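Paenibacillus xanthan lyase (Paenibacillus, PDB 6F2P) cleaves the polysaccharide xanthan by a lyase reaction (EC 4.2.2.12) and belongs to polysaccharide lyase family 8. Local coordinates at residues F113-Q119 / A155-T160; H220-Y225 / R390-E395; A224-Y229 / M279-E284; A712-K718 / V747-G753; D719-T723 / F733-V737. All coordinates share one frame; numbering follows the deposited sequence.

Interaction 1: F113-Q119 / A155-T160; sequences FYNGCSQ and AAIYYT
With CG anti to the backbone N (chi1 166°), the ring of Y159 reaches from helix 147-160 to the type II turn Y114-C117, and F113, also anti (chi1 -167°), sends its ring back to the helix. The turn rests on one face of the tyrosine: G116 N lies 3.3 Å above the ring plane, over its centre, and G116 CA makes a CH-pi contact. Glycine suits this third turn position, where phi is positive. At the ring edge, Y159 OH donates to C117 O (2.8 Å) in the carbonyl plane; Q119 NE2 donates weakly to that OH (3.3 Å). F113 CE2 meets A156 CB at 3.5 Å, which the small alanine allows. A phenylalanine in place of Y159 would probably leave C117 O without its donor and the Q119 amide freer to turn. One water donates to both Q119 OE1 and T160 O. In the N-terminal alpha-helical domain, the ring face, one firm hydroxyl bond and the F113-A156 packing hold the loop after helix 95-111 on helix 147-160.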
# COMPACT_ATOMS: atom_id res chain seq x y z
N PHE A 113 25.99 -24.70 32.09
CA PHE A 113 25.15 -23.51 32.19
C PHE A 113 25.04 -22.99 33.61
O PHE A 113 24.26 -23.51 34.43
CB PHE A 113 23.75 -23.79 31.65
CG PHE A 113 22.93 -22.56 31.43
CD1 PHE A 113 23.04 -21.85 30.24
CD2 PHE A 113 22.06 -22.10 32.41
CE1 PHE A 113 22.28 -20.70 30.03
CE2 PHE A 113 21.31 -20.96 32.20
CZ PHE A 113 21.42 -20.25 31.01
N TYR A 114 25.79 -21.93 33.89
CA TYR A 114 25.90 -21.41 35.24
C TYR A 114 26.44 -19.99 35.22
O TYR A 114 27.06 -19.55 34.25
CB TYR A 114 26.82 -22.29 36.09
CG TYR A 114 28.21 -22.45 35.51
CD1 TYR A 114 29.21 -21.53 35.79
CD2 TYR A 114 28.52 -23.52 34.69
CE1 TYR A 114 30.49 -21.67 35.26
CE2 TYR A 114 29.80 -23.68 34.15
CZ TYR A 114 30.78 -22.75 34.44
OH TYR A 114 32.04 -22.90 33.90
N ASN A 115 26.23 -19.28 36.32
CA ASN A 115 26.74 -17.93 36.45
C ASN A 115 28.26 -17.89 36.31
O ASN A 115 28.99 -18.32 37.19
CB ASN A 115 26.31 -17.33 37.79
CG ASN A 115 26.87 -15.95 38.02
OD1 ASN A 115 27.27 -15.26 37.07
ND2 ASN A 115 26.91 -15.54 39.28
N GLY A 116 28.73 -17.37 35.17
CA GLY A 116 30.15 -17.21 34.92
C GLY A 116 30.65 -18.13 33.82
O GLY A 116 31.83 -18.06 33.44
N CYS A 117 29.77 -18.98 33.31
CA CYS A 117 30.14 -19.97 32.31
C CYS A 117 30.62 -19.35 31.01
O CYS A 117 30.36 -18.18 30.72
CB CYS A 117 28.96 -20.88 32.02
SG CYS A 117 27.62 -20.01 31.19
N SER A 118 31.31 -20.14 30.20
CA SER A 118 31.76 -19.69 28.90
C SER A 118 30.62 -19.82 27.90
O SER A 118 30.01 -20.88 27.80
CB SER A 118 32.96 -20.50 28.44
OG SER A 118 33.27 -20.22 27.09
N GLN A 119 30.33 -18.75 27.17
CA GLN A 119 29.23 -18.78 26.21
C GLN A 119 29.78 -18.92 24.81
O GLN A 119 29.77 -17.98 24.02
CB GLN A 119 28.38 -17.52 26.33
CG GLN A 119 27.83 -17.31 27.73
CD GLN A 119 27.23 -15.94 27.92
OE1 GLN A 119 26.37 -15.52 27.14
NE2 GLN A 119 27.70 -15.23 28.94
N ALA A 155 20.59 -17.61 38.92
CA ALA A 155 21.83 -16.86 38.80
C ALA A 155 22.45 -17.03 37.43
O ALA A 155 23.07 -16.12 36.89
CB ALA A 155 22.81 -17.27 39.88
N ALA A 156 22.26 -18.21 36.85
CA ALA A 156 22.76 -18.48 35.52
C ALA A 156 22.00 -17.66 34.49
O ALA A 156 22.60 -17.06 33.60
CB ALA A 156 22.66 -19.96 35.22
N ILE A 157 20.68 -17.64 34.62
CA ILE A 157 19.84 -16.88 33.70
C ILE A 157 20.10 -15.38 33.79
O ILE A 157 20.26 -14.73 32.76
CB ILE A 157 18.35 -17.18 33.91
CG1 ILE A 157 18.10 -18.67 33.67
CG2 ILE A 157 17.50 -16.32 32.97
CD1 ILE A 157 16.65 -19.06 33.72
N TYR A 158 20.17 -14.82 35.00
CA TYR A 158 20.56 -13.41 35.17
C TYR A 158 21.91 -13.13 34.50
O TYR A 158 22.14 -12.03 33.99
CB TYR A 158 20.69 -13.04 36.64
CG TYR A 158 19.41 -12.76 37.41
CD1 TYR A 158 18.34 -13.64 37.37
CD2 TYR A 158 19.32 -11.65 38.24
CE1 TYR A 158 17.20 -13.40 38.12
CE2 TYR A 158 18.19 -11.40 38.98
CZ TYR A 158 17.13 -12.27 38.92
OH TYR A 158 16.00 -12.02 39.66
N TYR A 159 22.80 -14.11 34.54
CA TYR A 159 24.13 -13.95 33.96
C TYR A 159 24.07 -13.84 32.44
O TYR A 159 24.59 -12.88 31.87
CB TYR A 159 25.03 -15.11 34.39
CG TYR A 159 26.30 -15.22 33.59
CD1 TYR A 159 27.28 -14.24 33.68
CD2 TYR A 159 26.52 -16.30 32.76
CE1 TYR A 159 28.45 -14.34 32.95
CE2 TYR A 159 27.69 -16.42 32.03
CZ TYR A 159 28.66 -15.43 32.12
OH TYR A 159 29.82 -15.53 31.39
N THR A 160 23.43 -14.81 31.79
CA THR A 160 23.33 -14.78 30.34
C THR A 160 22.31 -13.77 29.82
O THR A 160 22.48 -13.23 28.73
CB THR A 160 23.00 -16.17 29.76
OG1 THR A 160 21.68 -16.56 30.17
CG2 THR A 160 24.00 -17.20 30.24
O HOH W 1 25.05 -13.08 27.91

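Interaction 2: H220-Y225 / R390-E395; sequences HTYYAY and RIGNYE
The backbones of 220-225 and 390-395 meet through one direct hydrogen bond, G392 N to Y222 O (2.8 Å, 160°), which lies in the carbonyl plane; I391 CA also approaches that oxygen at 3.4 Å. I391 adds its CG2 methyl beside the same carbonyl, while the edge of the Y222 ring meets R390 O through CD1 at 3.4 Å. The Y223 ring is sandwiched: E395 CB makes a CH-pi contact over one face, 4.2 Å from the centroid, and Y222 CB lies over the other. G392 CA passes by Y223 CE2 at 3.9 Å, where a larger residue's CB would collide with the ring. E395 is fully extended (chi1 -175°), which carries its carboxylate past Y223 to two polar groups. OE1 accepts from H220 ND1 at the ring edge and OE2 from Y225 OH, with the carboxylate turned about 60° against each ring; both bonds are modelled very short, so their exact lengths are doubtful. R283 forms a salt bridge with OE2. The contact, E395 with its H220 and Y225 partners included, joins the helical domain to the super-sandwich domain, at the interface where family 8 polysaccharide lyases characteristically form their substrate cleft.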
# COMPACT_ATOMS: atom_id res chain seq x y z
N HIS A 220 12.35 -7.73 8.63
CA HIS A 220 13.53 -7.73 7.77
C HIS A 220 13.45 -6.60 6.75
O HIS A 220 13.89 -6.73 5.61
CB HIS A 220 13.74 -9.08 7.09
CG HIS A 220 14.14 -10.16 8.05
ND1 HIS A 220 14.58 -11.40 7.64
CD2 HIS A 220 14.17 -10.18 9.40
CE1 HIS A 220 14.86 -12.14 8.70
NE2 HIS A 220 14.61 -11.42 9.78
N THR A 221 12.85 -5.50 7.22
CA THR A 221 12.78 -4.23 6.51
C THR A 221 11.84 -4.17 5.31
O THR A 221 11.18 -3.16 5.10
CB THR A 221 14.19 -3.72 6.14
OG1 THR A 221 15.04 -3.79 7.29
CG2 THR A 221 14.13 -2.27 5.68
N TYR A 222 11.76 -5.24 4.52
CA TYR A 222 11.03 -5.18 3.25
C TYR A 222 10.10 -6.36 2.96
O TYR A 222 9.75 -6.58 1.80
CB TYR A 222 12.01 -5.08 2.07
CG TYR A 222 13.07 -4.01 2.21
CD1 TYR A 222 12.73 -2.66 2.15
CD2 TYR A 222 14.40 -4.34 2.38
CE1 TYR A 222 13.70 -1.67 2.26
CE2 TYR A 222 15.38 -3.36 2.51
CZ TYR A 222 15.02 -2.02 2.44
OH TYR A 222 15.99 -1.05 2.57
N TYR A 223 9.69 -7.12 3.98
CA TYR A 223 8.93 -8.33 3.71
C TYR A 223 7.62 -8.42 4.47
O TYR A 223 7.55 -8.09 5.65
CB TYR A 223 9.79 -9.59 3.92
CG TYR A 223 11.09 -9.51 3.18
CD1 TYR A 223 12.20 -8.91 3.76
CD2 TYR A 223 11.21 -9.96 1.87
CE1 TYR A 223 13.38 -8.79 3.09
CE2 TYR A 223 12.40 -9.84 1.18
CZ TYR A 223 13.48 -9.25 1.80
OH TYR A 223 14.69 -9.11 1.15
N ALA A 224 6.58 -8.86 3.77
CA ALA A 224 5.28 -9.11 4.37
C ALA A 224 5.45 -10.28 5.33
O ALA A 224 5.85 -11.36 4.92
CB ALA A 224 4.28 -9.46 3.29
N TYR A 225 5.16 -10.07 6.61
CA TYR A 225 5.51 -11.08 7.61
C TYR A 225 4.54 -11.30 8.76
O TYR A 225 4.96 -11.75 9.83
CB TYR A 225 6.92 -10.82 8.16
CG TYR A 225 7.93 -11.84 7.70
CD1 TYR A 225 7.74 -13.20 7.93
CD2 TYR A 225 9.08 -11.45 7.03
CE1 TYR A 225 8.66 -14.14 7.50
CE2 TYR A 225 10.01 -12.37 6.60
CZ TYR A 225 9.80 -13.71 6.84
OH TYR A 225 10.72 -14.62 6.39
N ARG A 390 9.38 -0.97 -2.73
CA ARG A 390 9.27 -0.86 -1.27
C ARG A 390 9.31 -2.22 -0.57
O ARG A 390 9.69 -2.32 0.60
CB ARG A 390 7.98 -0.16 -0.89
CG ARG A 390 7.78 1.21 -1.48
CD ARG A 390 6.39 1.71 -1.13
NE ARG A 390 5.36 0.79 -1.61
CZ ARG A 390 4.79 0.86 -2.81
NH1 ARG A 390 5.14 1.81 -3.68
NH2 ARG A 390 3.87 -0.03 -3.15
N ILE A 391 8.89 -3.25 -1.28
CA ILE A 391 8.71 -4.58 -0.71
C ILE A 391 9.42 -5.61 -1.57
O ILE A 391 9.25 -5.63 -2.79
CB ILE A 391 7.21 -4.94 -0.66
CG1 ILE A 391 6.48 -4.03 0.32
CG2 ILE A 391 7.03 -6.40 -0.31
CD1 ILE A 391 6.75 -4.34 1.77
N GLY A 392 10.20 -6.48 -0.92
CA GLY A 392 11.00 -7.48 -1.61
C GLY A 392 10.19 -8.62 -2.22
O GLY A 392 9.12 -8.97 -1.71
N ASN A 393 10.72 -9.19 -3.30
CA ASN A 393 10.01 -10.25 -4.02
C ASN A 393 9.71 -11.45 -3.13
O ASN A 393 8.56 -11.84 -2.98
CB ASN A 393 10.75 -10.66 -5.31
CG ASN A 393 12.26 -10.82 -5.12
OD1 ASN A 393 12.76 -10.90 -4.00
ND2 ASN A 393 12.98 -10.88 -6.24
N TYR A 394 10.75 -12.02 -2.54
CA TYR A 394 10.58 -13.05 -1.51
C TYR A 394 11.85 -13.11 -0.69
O TYR A 394 12.89 -12.57 -1.09
CB TYR A 394 10.33 -14.42 -2.13
CG TYR A 394 11.53 -14.95 -2.90
CD1 TYR A 394 11.91 -14.37 -4.10
CD2 TYR A 394 12.28 -16.01 -2.41
CE1 TYR A 394 13.00 -14.84 -4.80
CE2 TYR A 394 13.37 -16.49 -3.12
CZ TYR A 394 13.73 -15.90 -4.32
OH TYR A 394 14.81 -16.35 -5.03
N GLU A 395 11.78 -13.77 0.46
CA GLU A 395 12.95 -13.91 1.29
C GLU A 395 13.51 -15.32 1.26
O GLU A 395 12.79 -16.30 1.47
CB GLU A 395 12.68 -13.51 2.73
CG GLU A 395 13.94 -13.54 3.56
CD GLU A 395 13.70 -13.26 5.02
OE1 GLU A 395 14.36 -12.34 5.55
OE2 GLU A 395 12.87 -13.96 5.64
O HOH W 2 7.47 -9.79 1.04

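Interaction 3: A224-Y229 / M279-E284; sequences AYNGGY and MVRGRE
V280 O and G227 N form the tight centre of this contact, a 2.7 Å hydrogen bond in which the donor stands above the carbonyl plane. Two glycines let the backbones come this close: a CB on G227 would strike R281 CG, and one on G282 the Y225 ring, whose CE1 already lies 3.6 Å from G282 CA. G228 makes room for that ring within its own loop. G282 also has positive phi, which favours glycine. V280 packs CG2 against N226 CB (3.9 Å). Even here a water bridges the backbones, donating to A224 O and M279 O and accepting from G282 N. The Y225 ring is held by Y229 CD2 over its face, and its OH accepts R283 N almost straight (3.0 Å, 171°). These loops lie within the helical domain of a family 8 lyase, with G228 at the N-cap of helix 229-244. A phenylalanine in place of Y225 would probably leave R283 N and the E395 carboxylate each short of a partner. Another buried water accepts from R281 NH1 near G227 O and E284 OE1; R281 itself is pinned chiefly by D278. On the partly exposed side, R283, extended from CG to NE, brings NH1 to Y229 OH (2.7 Å) in its guanidinium plane, while NE forms a salt bridge with E400. There a water links R283 NH2 with Y229 OH.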
# COMPACT_ATOMS: atom_id res chain seq x y z
N ALA A 224 6.58 -8.86 3.77
CA ALA A 224 5.28 -9.11 4.37
C ALA A 224 5.45 -10.28 5.33
O ALA A 224 5.85 -11.36 4.92
CB ALA A 224 4.28 -9.46 3.29
N TYR A 225 5.16 -10.07 6.61
CA TYR A 225 5.51 -11.08 7.61
C TYR A 225 4.54 -11.30 8.76
O TYR A 225 4.96 -11.75 9.83
CB TYR A 225 6.92 -10.82 8.16
CG TYR A 225 7.93 -11.84 7.70
CD1 TYR A 225 7.74 -13.20 7.93
CD2 TYR A 225 9.08 -11.45 7.03
CE1 TYR A 225 8.66 -14.14 7.50
CE2 TYR A 225 10.01 -12.37 6.60
CZ TYR A 225 9.80 -13.71 6.84
OH TYR A 225 10.72 -14.62 6.39
N ASN A 226 3.25 -11.02 8.56
CA ASN A 226 2.26 -11.26 9.59
C ASN A 226 2.31 -12.70 10.09
O ASN A 226 2.24 -12.96 11.30
CB ASN A 226 0.84 -10.97 9.09
CG ASN A 226 0.67 -9.54 8.62
OD1 ASN A 226 1.50 -9.01 7.87
ND2 ASN A 226 -0.42 -8.91 9.05
N GLY A 227 2.44 -13.64 9.16
CA GLY A 227 2.43 -15.06 9.47
C GLY A 227 3.73 -15.59 10.04
O GLY A 227 3.74 -16.62 10.70
N GLY A 228 4.83 -14.89 9.80
CA GLY A 228 6.12 -15.32 10.32
C GLY A 228 6.50 -14.69 11.65
O GLY A 228 6.13 -15.19 12.72
N TYR A 229 7.26 -13.61 11.58
CA TYR A 229 7.71 -12.91 12.77
C TYR A 229 6.55 -12.33 13.57
O TYR A 229 6.51 -12.46 14.79
CB TYR A 229 8.73 -11.82 12.41
CG TYR A 229 10.03 -12.41 11.95
CD1 TYR A 229 10.98 -12.84 12.87
CD2 TYR A 229 10.29 -12.59 10.60
CE1 TYR A 229 12.18 -13.41 12.45
CE2 TYR A 229 11.49 -13.17 10.17
CZ TYR A 229 12.43 -13.58 11.10
OH TYR A 229 13.62 -14.14 10.68
N MET A 279 0.99 -16.10 1.86
CA MET A 279 1.58 -14.90 1.29
C MET A 279 2.10 -13.94 2.36
O MET A 279 2.90 -13.06 2.05
CB MET A 279 0.60 -14.21 0.35
CG MET A 279 -0.56 -13.51 1.02
SD MET A 279 -1.66 -12.77 -0.21
CE MET A 279 -2.86 -11.93 0.83
N VAL A 280 1.66 -14.11 3.60
CA VAL A 280 2.20 -13.29 4.69
C VAL A 280 3.15 -14.06 5.60
O VAL A 280 3.51 -13.56 6.67
CB VAL A 280 1.10 -12.65 5.59
CG1 VAL A 280 0.16 -11.79 4.76
CG2 VAL A 280 0.35 -13.71 6.37
N ARG A 281 3.55 -15.27 5.19
CA ARG A 281 4.39 -16.09 6.05
C ARG A 281 5.86 -16.08 5.63
O ARG A 281 6.68 -16.81 6.20
CB ARG A 281 3.86 -17.52 6.14
CG ARG A 281 2.45 -17.59 6.69
CD ARG A 281 2.06 -19.00 7.13
NE ARG A 281 2.31 -20.01 6.11
CZ ARG A 281 3.23 -20.97 6.22
NH1 ARG A 281 3.99 -21.05 7.31
NH2 ARG A 281 3.40 -21.86 5.25
N GLY A 282 6.19 -15.23 4.67
CA GLY A 282 7.56 -15.08 4.20
C GLY A 282 8.25 -16.41 3.93
O GLY A 282 7.66 -17.30 3.30
N ARG A 283 9.48 -16.55 4.42
CA ARG A 283 10.28 -17.73 4.12
C ARG A 283 9.72 -19.01 4.75
O ARG A 283 10.15 -20.11 4.41
CB ARG A 283 11.74 -17.54 4.52
CG ARG A 283 12.03 -17.65 6.00
CD ARG A 283 13.50 -17.33 6.26
NE ARG A 283 13.88 -17.63 7.63
CZ ARG A 283 13.92 -16.73 8.61
NH1 ARG A 283 13.61 -15.47 8.37
NH2 ARG A 283 14.27 -17.10 9.84
N GLU A 284 8.75 -18.86 5.64
CA GLU A 284 8.23 -20.01 6.37
C GLU A 284 7.34 -20.94 5.57
O GLU A 284 6.93 -21.99 6.06
CB GLU A 284 7.54 -19.55 7.64
CG GLU A 284 8.47 -18.75 8.51
CD GLU A 284 7.92 -18.54 9.88
OE1 GLU A 284 6.89 -19.19 10.19
OE2 GLU A 284 8.50 -17.73 10.65
O HOH W 3 5.53 -12.97 2.84
O HOH W 4 4.13 -19.38 9.56
O HOH W 5 15.17 -15.75 12.31

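Interaction 4: A712-K718 / V747-G753; sequences ATGLISK and VKFSLTG
T713 OG1 sits between two partners, accepting from S750 OG at 2.6 Å and donating to T752 O at 2.7 Å. A chi1 of 62° places this hydroxyl between the backbone N and the carbonyl carbon, facing the other strand, and turns CG2 toward L751 O. Beside it T713 N bonds S750 O and S750 N returns to G714 O. Further along, K748 O takes I716 N at 2.9 Å and S717 N on a lone pair at 3.2 Å: a classic beta bulge, after which K748 N meets S717 O nearly straight (178°). On the buried side A712 CB packs on F749 CB at 3.8 Å; the exposed L715 leans its CD1 on V747 CG2. Behind, F749 rests on M731 and F733, and V747 on I722; on the other face K748 touches D688 and E690. Strand 714-718 is outermost in its sheet, paired with 744-750. The T713 and S750 hydroxyls tie the chain together where strand pairing ends, and K748 O accepts both bulge N-H groups, so neither lacks a partner.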
# COMPACT_ATOMS: atom_id res chain seq x y z
N ALA A 712 -23.39 16.06 -11.36
CA ALA A 712 -23.87 15.86 -10.00
C ALA A 712 -24.57 17.13 -9.49
O ALA A 712 -24.35 18.22 -10.01
CB ALA A 712 -22.74 15.48 -9.08
N THR A 713 -25.40 16.96 -8.47
CA THR A 713 -26.19 18.07 -7.95
C THR A 713 -25.50 18.72 -6.76
O THR A 713 -25.71 19.89 -6.47
CB THR A 713 -27.58 17.59 -7.52
OG1 THR A 713 -27.44 16.62 -6.47
CG2 THR A 713 -28.29 16.96 -8.69
N GLY A 714 -24.68 17.95 -6.06
CA GLY A 714 -23.93 18.49 -4.95
C GLY A 714 -23.12 17.43 -4.23
O GLY A 714 -22.82 16.38 -4.79
N LEU A 715 -22.78 17.71 -2.99
CA LEU A 715 -21.93 16.83 -2.21
C LEU A 715 -22.71 16.09 -1.14
O LEU A 715 -23.63 16.63 -0.54
CB LEU A 715 -20.80 17.65 -1.57
CG LEU A 715 -19.74 16.83 -0.85
CD1 LEU A 715 -19.06 15.89 -1.83
CD2 LEU A 715 -18.73 17.74 -0.18
N ILE A 716 -22.34 14.83 -0.91
CA ILE A 716 -22.89 14.09 0.21
C ILE A 716 -21.83 13.95 1.28
O ILE A 716 -22.08 14.27 2.44
CB ILE A 716 -23.39 12.72 -0.21
CG1 ILE A 716 -24.56 12.87 -1.17
CG2 ILE A 716 -23.83 11.93 1.00
CD1 ILE A 716 -25.14 11.56 -1.65
N SER A 717 -20.64 13.50 0.91
CA SER A 717 -19.55 13.35 1.87
C SER A 717 -18.20 13.27 1.18
O SER A 717 -18.12 13.05 -0.03
CB SER A 717 -19.75 12.11 2.73
OG SER A 717 -19.94 10.97 1.91
N LYS A 718 -17.13 13.47 1.95
CA LYS A 718 -15.79 13.45 1.39
C LYS A 718 -14.72 13.31 2.47
O LYS A 718 -14.88 13.79 3.59
CB LYS A 718 -15.54 14.71 0.55
CG LYS A 718 -15.13 15.94 1.34
CD LYS A 718 -14.70 17.09 0.43
CE LYS A 718 -14.03 18.19 1.22
NZ LYS A 718 -13.05 17.61 2.21
N VAL A 747 -14.91 10.19 -2.06
CA VAL A 747 -15.86 11.29 -2.17
C VAL A 747 -17.17 10.74 -2.75
O VAL A 747 -17.16 9.92 -3.66
CB VAL A 747 -15.30 12.45 -3.03
CG1 VAL A 747 -15.02 11.99 -4.46
CG2 VAL A 747 -16.27 13.63 -3.04
N LYS A 748 -18.29 11.18 -2.20
CA LYS A 748 -19.60 10.73 -2.68
C LYS A 748 -20.47 11.93 -3.07
O LYS A 748 -20.80 12.79 -2.25
CB LYS A 748 -20.30 9.85 -1.64
CG LYS A 748 -21.69 9.38 -2.08
CD LYS A 748 -22.10 8.07 -1.42
CE LYS A 748 -22.09 8.17 0.10
NZ LYS A 748 -22.68 6.97 0.77
N PHE A 749 -20.82 11.97 -4.35
CA PHE A 749 -21.60 13.06 -4.90
C PHE A 749 -23.09 12.72 -4.94
O PHE A 749 -23.46 11.55 -5.06
CB PHE A 749 -21.12 13.37 -6.30
CG PHE A 749 -19.79 14.07 -6.35
CD1 PHE A 749 -19.72 15.45 -6.22
CD2 PHE A 749 -18.62 13.36 -6.54
CE1 PHE A 749 -18.50 16.11 -6.28
CE2 PHE A 749 -17.39 14.01 -6.60
CZ PHE A 749 -17.33 15.38 -6.47
N SER A 750 -23.94 13.73 -4.84
CA SER A 750 -25.37 13.53 -5.02
C SER A 750 -25.73 13.67 -6.50
O SER A 750 -25.16 14.49 -7.21
CB SER A 750 -26.16 14.52 -4.17
OG SER A 750 -25.87 15.86 -4.54
N LEU A 751 -26.69 12.88 -6.96
CA LEU A 751 -27.10 12.95 -8.36
C LEU A 751 -28.52 13.49 -8.53
O LEU A 751 -28.95 13.80 -9.64
CB LEU A 751 -27.00 11.57 -9.02
CG LEU A 751 -25.60 10.97 -9.18
CD1 LEU A 751 -25.68 9.66 -9.94
CD2 LEU A 751 -24.67 11.95 -9.87
N THR A 752 -29.24 13.59 -7.42
CA THR A 752 -30.62 14.08 -7.44
C THR A 752 -30.83 15.26 -6.50
O THR A 752 -29.91 15.69 -5.79
CB THR A 752 -31.62 12.98 -7.06
OG1 THR A 752 -31.34 12.51 -5.74
CG2 THR A 752 -31.56 11.82 -8.06
N GLY A 753 -32.06 15.77 -6.50
CA GLY A 753 -32.39 16.95 -5.74
C GLY A 753 -32.23 18.20 -6.59
O GLY A 753 -32.00 18.11 -7.81

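Interaction 5: D719-T723 / F733-V737; sequences DNEIT and FKVNV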
# COMPACT_ATOMS: atom_id res chain seq x y z
N ASP A 719 -13.63 12.64 2.13
CA ASP A 719 -12.47 12.56 3.01
C ASP A 719 -11.77 13.91 3.01
O ASP A 719 -12.00 14.73 2.12
CB ASP A 719 -11.51 11.46 2.56
CG ASP A 719 -11.97 10.07 2.97
OD1 ASP A 719 -12.55 9.94 4.07
OD2 ASP A 719 -11.76 9.11 2.21
N ASN A 720 -10.91 14.13 4.00
CA ASN A 720 -10.27 15.43 4.19
C ASN A 720 -9.52 15.95 2.96
O ASN A 720 -9.72 17.08 2.54
CB ASN A 720 -9.29 15.37 5.35
CG ASN A 720 -9.94 14.87 6.62
OD1 ASN A 720 -9.32 14.11 7.38
ND2 ASN A 720 -11.19 15.28 6.85
N GLU A 721 -8.67 15.11 2.40
CA GLU A 721 -7.74 15.56 1.37
C GLU A 721 -8.38 15.76 -0.00
O GLU A 721 -7.70 16.10 -0.97
CB GLU A 721 -6.53 14.62 1.31
CG GLU A 721 -5.79 14.51 2.64
CD GLU A 721 -5.44 15.87 3.23
OE1 GLU A 721 -4.95 16.74 2.48
OE2 GLU A 721 -5.66 16.08 4.44
N ILE A 722 -9.69 15.55 -0.08
CA ILE A 722 -10.45 15.82 -1.29
C ILE A 722 -10.86 17.29 -1.37
O ILE A 722 -11.35 17.85 -0.39
CB ILE A 722 -11.74 14.99 -1.36
CG1 ILE A 722 -11.45 13.50 -1.25
CG2 ILE A 722 -12.50 15.29 -2.65
CD1 ILE A 722 -10.78 12.94 -2.46
N THR A 723 -10.66 17.91 -2.52
CA THR A 723 -11.16 19.26 -2.75
C THR A 723 -12.07 19.23 -3.96
O THR A 723 -11.61 18.98 -5.07
CB THR A 723 -10.02 20.24 -3.04
OG1 THR A 723 -9.15 20.32 -1.91
CG2 THR A 723 -10.57 21.62 -3.34
N PHE A 733 -12.77 17.00 -9.11
CA PHE A 733 -12.12 17.18 -7.81
C PHE A 733 -10.64 16.89 -7.87
O PHE A 733 -10.13 16.47 -8.91
CB PHE A 733 -12.79 16.34 -6.73
CG PHE A 733 -12.67 14.85 -6.92
CD1 PHE A 733 -13.53 14.17 -7.78
CD2 PHE A 733 -11.72 14.12 -6.22
CE1 PHE A 733 -13.43 12.79 -7.95
CE2 PHE A 733 -11.60 12.74 -6.39
CZ PHE A 733 -12.46 12.08 -7.25
N LYS A 734 -9.94 17.15 -6.77
CA LYS A 734 -8.52 16.79 -6.66
C LYS A 734 -8.27 16.18 -5.29
O LYS A 734 -9.02 16.41 -4.36
CB LYS A 734 -7.61 18.01 -6.88
CG LYS A 734 -7.76 19.09 -5.82
CD LYS A 734 -6.97 20.35 -6.17
CE LYS A 734 -7.19 21.42 -5.11
NZ LYS A 734 -6.49 22.69 -5.41
N VAL A 735 -7.20 15.38 -5.20
CA VAL A 735 -6.80 14.74 -3.96
C VAL A 735 -5.37 15.15 -3.64
O VAL A 735 -4.51 15.09 -4.51
CB VAL A 735 -6.77 13.21 -4.11
CG1 VAL A 735 -6.59 12.55 -2.75
CG2 VAL A 735 -8.04 12.71 -4.80
N ASN A 736 -5.12 15.56 -2.40
CA ASN A 736 -3.75 15.80 -1.95
C ASN A 736 -3.21 14.50 -1.36
O ASN A 736 -3.57 14.12 -0.25
CB ASN A 736 -3.70 16.92 -0.92
CG ASN A 736 -2.28 17.35 -0.60
OD1 ASN A 736 -1.33 16.58 -0.74
ND2 ASN A 736 -2.14 18.60 -0.15
N VAL A 737 -2.33 13.83 -2.09
CA VAL A 737 -1.91 12.49 -1.69
C VAL A 737 -0.53 12.47 -1.04
O VAL A 737 0.08 11.41 -0.96
CB VAL A 737 -1.89 11.52 -2.90
CG1 VAL A 737 -3.31 11.25 -3.38
CG2 VAL A 737 -1.03 12.07 -4.03
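K734 O accepts T723 N in the shortest hydrogen bond between 719-723 and 733-737, 2.9 Å and nearly straight (169°), with the donor in the carbonyl plane; I722 CA adds a C-H contact to the same oxygen. K734 N returns to T723 O at 3.0 Å, and N736 N bonds E721 O, just where the type I turn D719-I722 leads into the strand. On the inner face I722 splits its branches: CD1 meets V735 CG2 at 3.6 Å and CG2 reaches F733 CD2 at 3.8 Å. A branched aliphatic chain suits I722, since its two arms can pack on a valine and a ring at once. The other face carries polar side chains. T723 and K734 run side by side in the same direction, and the extended lysine lays CE 3.7 Å from T723 CB before its ammonium reaches a salt bridge with D812. E721, bent at chi2 (-52°), curls back so that OE1 lies beside N736 CB. Strand 722-726 is the outer strand of its five-stranded sheet, and strand 731-736 bonds it on one side and strand 703-708 on the other. F733 and V735 point across to strand 744-750, as in a beta-sandwich, F733 also touching strand 688-694.

Overall arrangement
From the N terminus, interaction 1 closes a mostly helical loop within the helical domain, about 34 Å between centres from interaction 3. Interactions 2 and 3 both start from the chain around 220-229: interaction 3 closes a shorter loop back to 279-284 in the same domain, and interaction 2 a longer one to 390-395 in the super-sandwich domain. They share A224 and Y225 and touch through the E395-R283 salt bridge, forming one cluster at the domain boundary. Further on, interaction 4 pairs 712-718 with 747-753, and the hairpin of interaction 5 lies within the chain it spans. These two belong to facing sheets, which meet where V747 and F749 pack on F733.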